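Local coordinates for protein restriction endonuclease R.BpuJI (PDB 2VLA) that recognises its cognate DNA through the N-terminal domain described here and, as the whole enzyme, probably cleaves DNA as a restriction endonuclease, at residues 105-110 and 234-239; 109-114 and 240-245; 164-169 and 194-199. All coordinates share one frame; numbering follows the deposited sequence.

Interaction 1 (105-110 and 234-239); sequences FFKDIC and YREAEN
Lys107 reaches from helix 102-112 across the start of helix 237-244, where it meets the side chains of Asn239 and Glu236. The close-packed part is its aliphatic end, which passes the Asn239 amide at about a right angle: CE lies 3.1 Å from Asn239 ND2, and CD lies 3.8 Å from the same nitrogen. Lys107 has two conformers, so the short approach and the position of NZ hold for one of them only. A straight bond, 165° at the hydrogen, ties Asn239 ND2 to Glu236 OE1 over 2.8 Å, with the oxygen lying close to the amide plane. This bond probably limits the rotation of both groups and helps to hold the carboxylate beside the lysine. The looser part is ionic. A bend at the last torsion of Lys107 (chi4 87°) turns NZ toward the Glu236 carboxylate, but the salt bridge, Lys107 NZ to Glu236 OE2, is long at 3.6 Å, and the ammonium is held chiefly by a hydrogen bond to the carbonyl of Ala220. Leu222 touches all three side chains. None of the three is fully buried, so solvent probably weakens the charge attraction. Glu236 occupies the N-cap position of helix 237-244 and Asn239 follows in its first turn; a side-chain bond across a helix start, met by a lysine from a second helix, makes this a polar surface contact between two helices of the DNA-recognition domain.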
loop_
_atom_site.group_PDB
_atom_site.type_symbol
_atom_site.label_atom_id
_atom_site.label_comp_id
_atom_site.label_asym_id
_atom_site.label_seq_id
_atom_site.Cartn_x
_atom_site.Cartn_y
_atom_site.Cartn_z
ATOM N N PHE A 105 -0.675 -2.191 -13.221
ATOM C CA PHE A 105 -0.802 -0.975 -12.449
ATOM C C PHE A 105 -0.642 -1.302 -10.965
ATOM O O PHE A 105 0.106 -0.644 -10.245
ATOM C CB PHE A 105 -2.182 -0.349 -12.738
ATOM C CG PHE A 105 -2.440 0.964 -12.046
ATOM C CD1 PHE A 105 -3.028 0.995 -10.802
ATOM C CD2 PHE A 105 -2.230 2.162 -12.706
ATOM C CE1 PHE A 105 -3.346 2.201 -10.195
ATOM C CE2 PHE A 105 -2.525 3.365 -12.110
ATOM C CZ PHE A 105 -3.113 3.389 -10.857
ATOM N N PHE A 106 -1.322 -2.344 -10.505
ATOM C CA PHE A 106 -1.247 -2.724 -9.107
ATOM C C PHE A 106 0.026 -3.471 -8.742
ATOM O O PHE A 106 0.522 -3.334 -7.632
ATOM C CB PHE A 106 -2.508 -3.455 -8.681
ATOM C CG PHE A 106 -3.668 -2.547 -8.557
ATOM C CD1 PHE A 106 -3.723 -1.660 -7.518
ATOM C CD2 PHE A 106 -4.626 -2.460 -9.563
ATOM C CE1 PHE A 106 -4.738 -0.741 -7.438
ATOM C CE2 PHE A 106 -5.600 -1.527 -9.503
ATOM C CZ PHE A 106 -5.677 -0.677 -8.443
ATOM N N LYS A 107 0.592 -4.222 -9.691
ATOM C CA LYS A 107 1.933 -4.810 -9.484
ATOM C C LYS A 107 2.921 -3.712 -9.145
ATOM O O LYS A 107 3.714 -3.845 -8.212
ATOM C CB LYS A 107 2.403 -5.558 -10.736
ATOM C CG LYS A 107 1.828 -6.964 -10.889
ATOM C CD LYS A 107 2.250 -7.605 -12.211
ATOM C CE LYS A 107 1.702 -9.043 -12.356
ATOM N NZ LYS A 107 0.345 -9.090 -12.932
ATOM N N ASP A 108 2.866 -2.619 -9.895
ATOM C CA ASP A 108 3.806 -1.522 -9.716
ATOM C C ASP A 108 3.604 -0.838 -8.363
ATOM O O ASP A 108 4.571 -0.518 -7.676
ATOM C CB ASP A 108 3.654 -0.510 -10.852
ATOM C CG ASP A 108 4.733 0.561 -10.830
ATOM O OD1 ASP A 108 5.931 0.218 -11.112
ATOM O OD2 ASP A 108 4.414 1.728 -10.513
ATOM N N ILE A 109 2.349 -0.605 -7.984
ATOM C CA ILE A 109 2.046 -0.122 -6.658
ATOM C C ILE A 109 2.667 -1.026 -5.570
ATOM O O ILE A 109 3.296 -0.527 -4.622
ATOM C CB ILE A 109 0.513 0.018 -6.465
ATOM C CG1 ILE A 109 0.033 1.301 -7.175
ATOM C CG2 ILE A 109 0.130 0.002 -4.991
ATOM C CD1 ILE A 109 -1.519 1.473 -7.255
ATOM N N CYS A 110 2.533 -2.338 -5.730
ATOM C CA CYS A 110 3.018 -3.272 -4.727
ATOM C C CYS A 110 4.544 -3.266 -4.716
ATOM O O CYS A 110 5.169 -3.363 -3.648
ATOM C CB CYS A 110 2.493 -4.681 -4.986
ATOM S SG CYS A 110 0.719 -4.884 -4.624
ATOM N N TYR A 234 0.350 -19.210 -8.786
ATOM C CA TYR A 234 1.613 -19.613 -9.418
ATOM C C TYR A 234 1.588 -19.475 -10.951
ATOM O O TYR A 234 2.610 -19.620 -11.596
ATOM C CB TYR A 234 2.004 -21.034 -8.994
ATOM C CG TYR A 234 2.620 -21.090 -7.603
ATOM C CD1 TYR A 234 3.951 -20.785 -7.412
ATOM C CD2 TYR A 234 1.849 -21.399 -6.483
ATOM C CE1 TYR A 234 4.525 -20.818 -6.159
ATOM C CE2 TYR A 234 2.405 -21.420 -5.216
ATOM C CZ TYR A 234 3.770 -21.150 -5.069
ATOM O OH TYR A 234 4.381 -21.169 -3.826
ATOM N N ARG A 235 0.428 -19.179 -11.524
ATOM C CA ARG A 235 0.386 -18.757 -12.907
ATOM C C ARG A 235 1.235 -17.494 -13.111
ATOM O O ARG A 235 1.703 -17.227 -14.209
ATOM C CB ARG A 235 -1.062 -18.511 -13.352
ATOM C CG ARG A 235 -1.913 -19.759 -13.333
ATOM N N GLU A 236 1.441 -16.736 -12.028
ATOM C CA GLU A 236 2.246 -15.514 -12.052
ATOM C C GLU A 236 3.565 -15.731 -11.295
ATOM O O GLU A 236 4.128 -14.793 -10.712
ATOM C CB GLU A 236 1.481 -14.356 -11.426
ATOM C CG GLU A 236 0.314 -13.868 -12.271
ATOM C CD GLU A 236 0.731 -12.879 -13.341
ATOM O OE1 GLU A 236 1.919 -12.482 -13.372
ATOM O OE2 GLU A 236 -0.145 -12.491 -14.156
ATOM N N ALA A 237 4.061 -16.967 -11.327
ATOM C CA ALA A 237 5.307 -17.315 -10.646
ATOM C C ALA A 237 6.451 -16.375 -11.005
ATOM O O ALA A 237 7.253 -16.036 -10.150
ATOM C CB ALA A 237 5.696 -18.759 -10.952
ATOM N N GLU A 238 6.533 -15.951 -12.258
ATOM C CA GLU A 238 7.667 -15.105 -12.671
ATOM C C GLU A 238 7.646 -13.765 -11.932
ATOM O O GLU A 238 8.651 -13.342 -11.365
ATOM C CB GLU A 238 7.667 -14.881 -14.170
ATOM C CG GLU A 238 8.024 -16.105 -14.963
ATOM C CD GLU A 238 8.447 -15.774 -16.378
ATOM O OE1 GLU A 238 7.590 -15.330 -17.155
ATOM O OE2 GLU A 238 9.642 -15.963 -16.711
ATOM N N ASN A 239 6.478 -13.142 -11.883
ATOM C CA ASN A 239 6.329 -11.881 -11.163
ATOM C C ASN A 239 6.444 -12.056 -9.655
ATOM O O ASN A 239 7.026 -11.227 -8.981
ATOM C CB ASN A 239 5.010 -11.222 -11.513
ATOM C CG ASN A 239 5.071 -10.479 -12.827
ATOM O OD1 ASN A 239 6.024 -9.756 -13.096
ATOM N ND2 ASN A 239 4.041 -10.636 -13.640
#

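Interaction 2 (109-114 and 240-245); sequences ICFKFQ and INYIAQ
Phe111 and Tyr242 bring two aromatic rings together between helix 102-112 and helix 237-244. As an aromatic pair they are near parallel, with planes 13° apart, yet the rings are slid so far apart, with centroids separated by 5.7 Å, that they barely overlap. What touches is one margin of each ring, Phe111 CE1 standing 3.6 Å from Tyr242 CE2. The phenol oxygen lies off the same margin of the phenylalanine, Tyr242 OH being 3.9 Å from Phe111 CZ. Both side chains leave their helices with CG opposite the main-chain nitrogen (chi1 -175° for Phe111 and 174° for Tyr242), which carries the two rings into the gap although neither CB points straight across it. Phe246 adds a T-shaped contact to each ring, so three aromatic residues gather here.

The aliphatic contact is looser and more buried. Ile243 CG1 comes to the edge of the Phe111 ring, near its plane, 4.2 Å from CD1. The backbones approach most closely at the same pair, with 6.5 Å between Phe111 CA and Ile243 CA. Polar links play no part between the two segments; the contact rests on ring and methylene surfaces, with Tyr242 on the exposed side and Ile243 on the inner one.

Helix 137-150 packs against the inner side of both helices: Phe138 meets Cys110, and Leu142 meets Ile243. Leu222, from the loop before strand 223-225, also touches Ile243. Elsewhere on helix 102-112, Ile109 and Lys112 touch Tyr277 of helix 263-278 and Arg92 of helix 91-99.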
loop_
_atom_site.group_PDB
_atom_site.type_symbol
_atom_site.label_atom_id
_atom_site.label_comp_id
_atom_site.label_asym_id
_atom_site.label_seq_id
_atom_site.Cartn_x
_atom_site.Cartn_y
_atom_site.Cartn_z
ATOM N N ILE A 109 2.349 -0.605 -7.984
ATOM C CA ILE A 109 2.046 -0.122 -6.658
ATOM C C ILE A 109 2.667 -1.026 -5.570
ATOM O O ILE A 109 3.296 -0.527 -4.622
ATOM C CB ILE A 109 0.513 0.018 -6.465
ATOM C CG1 ILE A 109 0.033 1.301 -7.175
ATOM C CG2 ILE A 109 0.130 0.002 -4.991
ATOM C CD1 ILE A 109 -1.519 1.473 -7.255
ATOM N N CYS A 110 2.533 -2.338 -5.730
ATOM C CA CYS A 110 3.018 -3.272 -4.727
ATOM C C CYS A 110 4.544 -3.266 -4.716
ATOM O O CYS A 110 5.169 -3.363 -3.648
ATOM C CB CYS A 110 2.493 -4.681 -4.986
ATOM S SG CYS A 110 0.719 -4.884 -4.624
ATOM N N PHE A 111 5.143 -3.095 -5.884
ATOM C CA PHE A 111 6.612 -3.055 -6.000
ATOM C C PHE A 111 7.198 -1.853 -5.274
ATOM O O PHE A 111 8.296 -1.947 -4.661
ATOM C CB PHE A 111 7.005 -3.038 -7.453
ATOM C CG PHE A 111 8.494 -3.114 -7.659
ATOM C CD1 PHE A 111 9.186 -4.326 -7.496
ATOM C CD2 PHE A 111 9.215 -1.983 -7.923
ATOM C CE1 PHE A 111 10.578 -4.379 -7.624
ATOM C CE2 PHE A 111 10.605 -2.043 -8.056
ATOM C CZ PHE A 111 11.266 -3.256 -7.903
ATOM N N LYS A 112 6.526 -0.713 -5.378
ATOM C CA LYS A 112 7.012 0.555 -4.854
ATOM C C LYS A 112 6.625 0.867 -3.415
ATOM O O LYS A 112 7.248 1.712 -2.770
ATOM C CB LYS A 112 6.559 1.701 -5.750
ATOM C CG LYS A 112 7.147 1.642 -7.152
ATOM C CD LYS A 112 8.396 2.457 -7.285
ATOM C CE LYS A 112 8.786 2.626 -8.752
ATOM N NZ LYS A 112 8.244 3.896 -9.355
ATOM N N PHE A 113 5.576 0.230 -2.917
ATOM C CA PHE A 113 5.063 0.541 -1.597
ATOM C C PHE A 113 6.146 0.262 -0.553
ATOM O O PHE A 113 6.923 -0.694 -0.691
ATOM C CB PHE A 113 3.789 -0.290 -1.282
ATOM C CG PHE A 113 2.606 0.539 -0.767
ATOM C CD1 PHE A 113 2.635 1.153 0.459
ATOM C CD2 PHE A 113 1.470 0.648 -1.510
ATOM C CE1 PHE A 113 1.537 1.864 0.926
ATOM C CE2 PHE A 113 0.375 1.333 -1.031
ATOM C CZ PHE A 113 0.417 1.929 0.168
ATOM N N GLN A 114 6.124 1.026 0.524
ATOM C CA GLN A 114 6.983 0.795 1.642
ATOM C C GLN A 114 6.443 1.511 2.841
ATOM O O GLN A 114 5.555 2.391 2.708
ATOM C CB GLN A 114 8.390 1.325 1.324
ATOM C CG GLN A 114 8.370 2.761 0.875
ATOM C CD GLN A 114 9.769 3.371 0.832
ATOM O OE1 GLN A 114 10.543 3.101 -0.087
ATOM N NE2 GLN A 114 10.086 4.202 1.817
ATOM N N ILE A 240 5.847 -13.112 -9.123
ATOM C CA ILE A 240 5.964 -13.398 -7.692
ATOM C C ILE A 240 7.433 -13.470 -7.281
ATOM O O ILE A 240 7.855 -12.847 -6.301
ATOM C CB ILE A 240 5.275 -14.717 -7.320
ATOM C CG1 ILE A 240 3.744 -14.566 -7.431
ATOM C CG2 ILE A 240 5.671 -15.147 -5.918
ATOM C CD1 ILE A 240 3.012 -15.901 -7.426
ATOM N N ASN A 241 8.219 -14.202 -8.036
ATOM C CA ASN A 241 9.612 -14.379 -7.655
ATOM C C ASN A 241 10.434 -13.079 -7.784
ATOM O O ASN A 241 11.271 -12.770 -6.913
ATOM C CB ASN A 241 10.242 -15.521 -8.438
ATOM C CG ASN A 241 10.023 -16.875 -7.770
ATOM O OD1 ASN A 241 10.433 -17.091 -6.633
ATOM N ND2 ASN A 241 9.360 -17.779 -8.467
ATOM N N TYR A 242 10.210 -12.328 -8.837
ATOM C CA TYR A 242 10.911 -11.087 -9.014
ATOM C C TYR A 242 10.671 -10.146 -7.826
ATOM O O TYR A 242 11.630 -9.634 -7.229
ATOM C CB TYR A 242 10.508 -10.416 -10.327
ATOM C CG TYR A 242 11.099 -9.040 -10.496
ATOM C CD1 TYR A 242 12.469 -8.865 -10.799
ATOM C CD2 TYR A 242 10.319 -7.909 -10.281
ATOM C CE1 TYR A 242 12.998 -7.597 -10.961
ATOM C CE2 TYR A 242 10.833 -6.637 -10.447
ATOM C CZ TYR A 242 12.184 -6.481 -10.749
ATOM O OH TYR A 242 12.701 -5.223 -10.891
ATOM N N ILE A 243 9.408 -9.959 -7.452
ATOM C CA ILE A 243 9.102 -9.036 -6.422
ATOM C C ILE A 243 9.529 -9.572 -5.059
ATOM O O ILE A 243 10.034 -8.823 -4.227
ATOM C CB ILE A 243 7.582 -8.675 -6.437
ATOM C CG1 ILE A 243 7.223 -8.022 -7.776
ATOM C CG2 ILE A 243 7.231 -7.758 -5.286
ATOM C CD1 ILE A 243 5.719 -7.811 -7.988
ATOM N N ALA A 244 9.296 -10.863 -4.818
ATOM C CA ALA A 244 9.644 -11.472 -3.520
ATOM C C ALA A 244 11.122 -11.293 -3.191
ATOM O O ALA A 244 11.481 -11.181 -2.042
ATOM C CB ALA A 244 9.309 -12.931 -3.512
ATOM N N GLN A 245 11.957 -11.257 -4.225
ATOM C CA GLN A 245 13.420 -11.220 -4.033
ATOM C C GLN A 245 13.906 -9.916 -3.414
ATOM O O GLN A 245 15.031 -9.838 -2.956
ATOM C CB GLN A 245 14.142 -11.493 -5.360
ATOM C CG GLN A 245 14.262 -12.978 -5.659
ATOM C CD GLN A 245 14.523 -13.281 -7.117
ATOM O OE1 GLN A 245 14.722 -12.378 -7.931
ATOM N NE2 GLN A 245 14.514 -14.564 -7.459
#

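Interaction 3 (164-169 and 194-199); sequences VLNSLQ and KKVRHP
The backbone breaks out of helix 157-165 at Asn166 and there comes closest to the loop at Val196, with 7.5 Å between Asn166 CA and Val196 CA. Residues 194-199 run extended, so that Val196 faces Asn166 while Arg197 turns its CB away. The contact is a polar side chain laid obliquely on an aliphatic one. Val196 CG1 sits 3.7 Å from Asn166 ND2, and its other branch, CG2, approaches Asn166 CB at 3.9 Å. One methyl thus covers the amide and the other the stem of the asparagine. That amide is buried, but its nitrogen is satisfied by Gln8 OE1 in the N-terminal segment, which probably fixes its rotation. His198 lies farther off, NE2 being 4.5 Å from Asn166 ND2, a distance of mere proximity. The imidazole is held elsewhere, by a hydrogen bond between ND1 and Ser206 OG and an edge-to-face contact with Tyr205. On the outer side, Arg197 folds back on the extended loop itself: NH1 gives a 2.8 Å hydrogen bond to Val196 O, approaching from above the carbonyl plane.

Ser167, next after Asn166, is the N-cap of helix 168-171 and bonds Val170 N through OG. Within the DNA-recognition domain, the contact thus fastens the loop before helix 203-219 to the joint between helices 157-165 and 168-171, its nearest atom about 8 Å from the bound DNA. Backbone hydrogen bonds to Glu7 and Phe9 bring the N-terminal segment alongside. Ala161 of helix 157-165 also touches Val196, and helix 203-219 packs on Leu165 and Arg197.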
loop_
_atom_site.group_PDB
_atom_site.type_symbol
_atom_site.label_atom_id
_atom_site.label_comp_id
_atom_site.label_asym_id
_atom_site.label_seq_id
_atom_site.Cartn_x
_atom_site.Cartn_y
_atom_site.Cartn_z
ATOM N N VAL A 164 2.777 -10.525 10.610
ATOM C CA VAL A 164 3.503 -9.743 9.602
ATOM C C VAL A 164 3.103 -8.268 9.602
ATOM O O VAL A 164 3.866 -7.423 10.077
ATOM C CB VAL A 164 3.338 -10.348 8.199
ATOM C CG1 VAL A 164 4.054 -9.511 7.138
ATOM C CG2 VAL A 164 3.797 -11.791 8.189
ATOM N N LEU A 165 1.851 -7.947 9.201
ATOM C CA LEU A 165 1.536 -6.556 8.886
ATOM C C LEU A 165 1.222 -5.682 10.104
ATOM O O LEU A 165 1.184 -4.455 9.988
ATOM C CB LEU A 165 0.427 -6.454 7.855
ATOM C CG LEU A 165 0.862 -6.755 6.419
ATOM C CD1 LEU A 165 -0.365 -6.764 5.517
ATOM C CD2 LEU A 165 1.900 -5.739 5.888
ATOM N N ASN A 166 1.036 -6.311 11.273
ATOM C CA ASN A 166 0.890 -5.591 12.530
ATOM C C ASN A 166 1.999 -5.927 13.541
ATOM O O ASN A 166 1.905 -5.560 14.686
ATOM C CB ASN A 166 -0.455 -5.921 13.175
ATOM C CG ASN A 166 -1.088 -4.714 13.912
ATOM O OD1 ASN A 166 -1.483 -3.732 13.286
ATOM N ND2 ASN A 166 -1.188 -4.810 15.240
ATOM N N SER A 167 3.028 -6.652 13.100
ATOM C CA SER A 167 4.161 -7.004 13.968
ATOM C C SER A 167 5.229 -5.910 13.913
ATOM O O SER A 167 5.796 -5.646 12.861
ATOM C CB SER A 167 4.780 -8.340 13.538
ATOM O OG SER A 167 6.131 -8.506 14.063
ATOM N N LEU A 168 5.475 -5.265 15.044
ATOM C CA LEU A 168 6.477 -4.216 15.096
ATOM C C LEU A 168 7.834 -4.704 14.583
ATOM O O LEU A 168 8.487 -4.020 13.789
ATOM C CB LEU A 168 6.608 -3.674 16.511
ATOM C CG LEU A 168 7.695 -2.617 16.691
ATOM C CD1 LEU A 168 7.370 -1.340 15.895
ATOM C CD2 LEU A 168 7.922 -2.301 18.200
ATOM N N GLN A 169 8.267 -5.875 15.036
ATOM C CA GLN A 169 9.612 -6.337 14.691
ATOM C C GLN A 169 9.745 -6.635 13.216
ATOM O O GLN A 169 10.772 -6.330 12.597
ATOM C CB GLN A 169 10.021 -7.551 15.524
ATOM C CG GLN A 169 10.290 -7.214 16.979
ATOM C CD GLN A 169 10.684 -8.423 17.805
ATOM O OE1 GLN A 169 10.769 -9.522 17.298
ATOM N NE2 GLN A 169 10.943 -8.203 19.095
ATOM N N LYS A 194 -4.122 -16.498 16.486
ATOM C CA LYS A 194 -3.999 -15.079 16.780
ATOM C C LYS A 194 -4.800 -14.221 15.806
ATOM O O LYS A 194 -4.944 -14.557 14.634
ATOM C CB LYS A 194 -2.514 -14.655 16.734
ATOM C CG LYS A 194 -1.663 -15.251 17.842
ATOM C CD LYS A 194 -1.920 -14.565 19.180
ATOM C CE LYS A 194 -0.916 -15.010 20.243
ATOM N NZ LYS A 194 -1.434 -14.781 21.616
ATOM N N LYS A 195 -5.299 -13.098 16.310
ATOM C CA LYS A 195 -5.950 -12.091 15.485
ATOM C C LYS A 195 -5.535 -10.708 15.953
ATOM O O LYS A 195 -5.001 -10.549 17.054
ATOM C CB LYS A 195 -7.471 -12.230 15.570
ATOM C CG LYS A 195 -8.001 -13.511 14.957
ATOM C CD LYS A 195 -9.510 -13.515 14.889
ATOM C CE LYS A 195 -10.033 -14.835 14.340
ATOM N NZ LYS A 195 -11.522 -14.901 14.358
ATOM N N VAL A 196 -5.747 -9.707 15.108
ATOM C CA VAL A 196 -5.463 -8.325 15.481
ATOM C C VAL A 196 -6.770 -7.607 15.824
ATOM O O VAL A 196 -7.616 -7.435 14.978
ATOM C CB VAL A 196 -4.779 -7.584 14.316
ATOM C CG1 VAL A 196 -4.603 -6.118 14.656
ATOM C CG2 VAL A 196 -3.428 -8.260 13.969
ATOM N N ARG A 197 -6.864 -7.142 17.070
ATOM C CA ARG A 197 -8.001 -6.377 17.539
ATOM C C ARG A 197 -7.460 -5.297 18.496
ATOM O O ARG A 197 -6.330 -5.400 18.987
ATOM C CB ARG A 197 -9.009 -7.287 18.271
ATOM C CG ARG A 197 -9.666 -8.379 17.382
ATOM C CD ARG A 197 -10.580 -7.776 16.315
ATOM N NE ARG A 197 -11.299 -8.801 15.549
ATOM C CZ ARG A 197 -10.847 -9.374 14.434
ATOM N NH1 ARG A 197 -9.637 -9.070 13.964
ATOM N NH2 ARG A 197 -11.580 -10.293 13.812
ATOM N N HIS A 198 -8.263 -4.278 18.740
ATOM C CA HIS A 198 -7.875 -3.143 19.562
ATOM C C HIS A 198 -9.006 -2.840 20.538
ATOM O O HIS A 198 -10.172 -3.018 20.200
ATOM C CB HIS A 198 -7.610 -1.916 18.675
ATOM C CG HIS A 198 -6.449 -2.089 17.747
ATOM N ND1 HIS A 198 -6.580 -2.644 16.496
ATOM C CD2 HIS A 198 -5.129 -1.835 17.913
ATOM C CE1 HIS A 198 -5.395 -2.689 15.916
ATOM N NE2 HIS A 198 -4.497 -2.216 16.760
ATOM N N PRO A 199 -8.660 -2.431 21.771
ATOM C CA PRO A 199 -9.660 -2.319 22.823
ATOM C C PRO A 199 -10.721 -1.301 22.470
ATOM O O PRO A 199 -10.402 -0.152 22.197
ATOM C CB PRO A 199 -8.865 -1.851 24.045
ATOM C CG PRO A 199 -7.450 -1.921 23.685
ATOM C CD PRO A 199 -7.303 -2.103 22.235
#

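In the fold
Following the chain from the N terminus, helix 102-112 supplies the first side of both interaction 1 and interaction 2. The chain then passes through helices 122-130, 137-150 and 157-165, and interaction 3 closes a short loop of 24 residues, mostly helix 177-189, when residues 194-199 return to 164-169. Helix 203-219 and the hairpin of strands 223-225 and 230-232 lead on to helix 237-244, which closes the two large loops. Interactions 1 and 2, centres about 8 Å apart, join the same pair of helices at successive turns. Interaction 3 is nested inside both loops, yet its centre lies about 26 Å and 22 Å from theirs, without touching either.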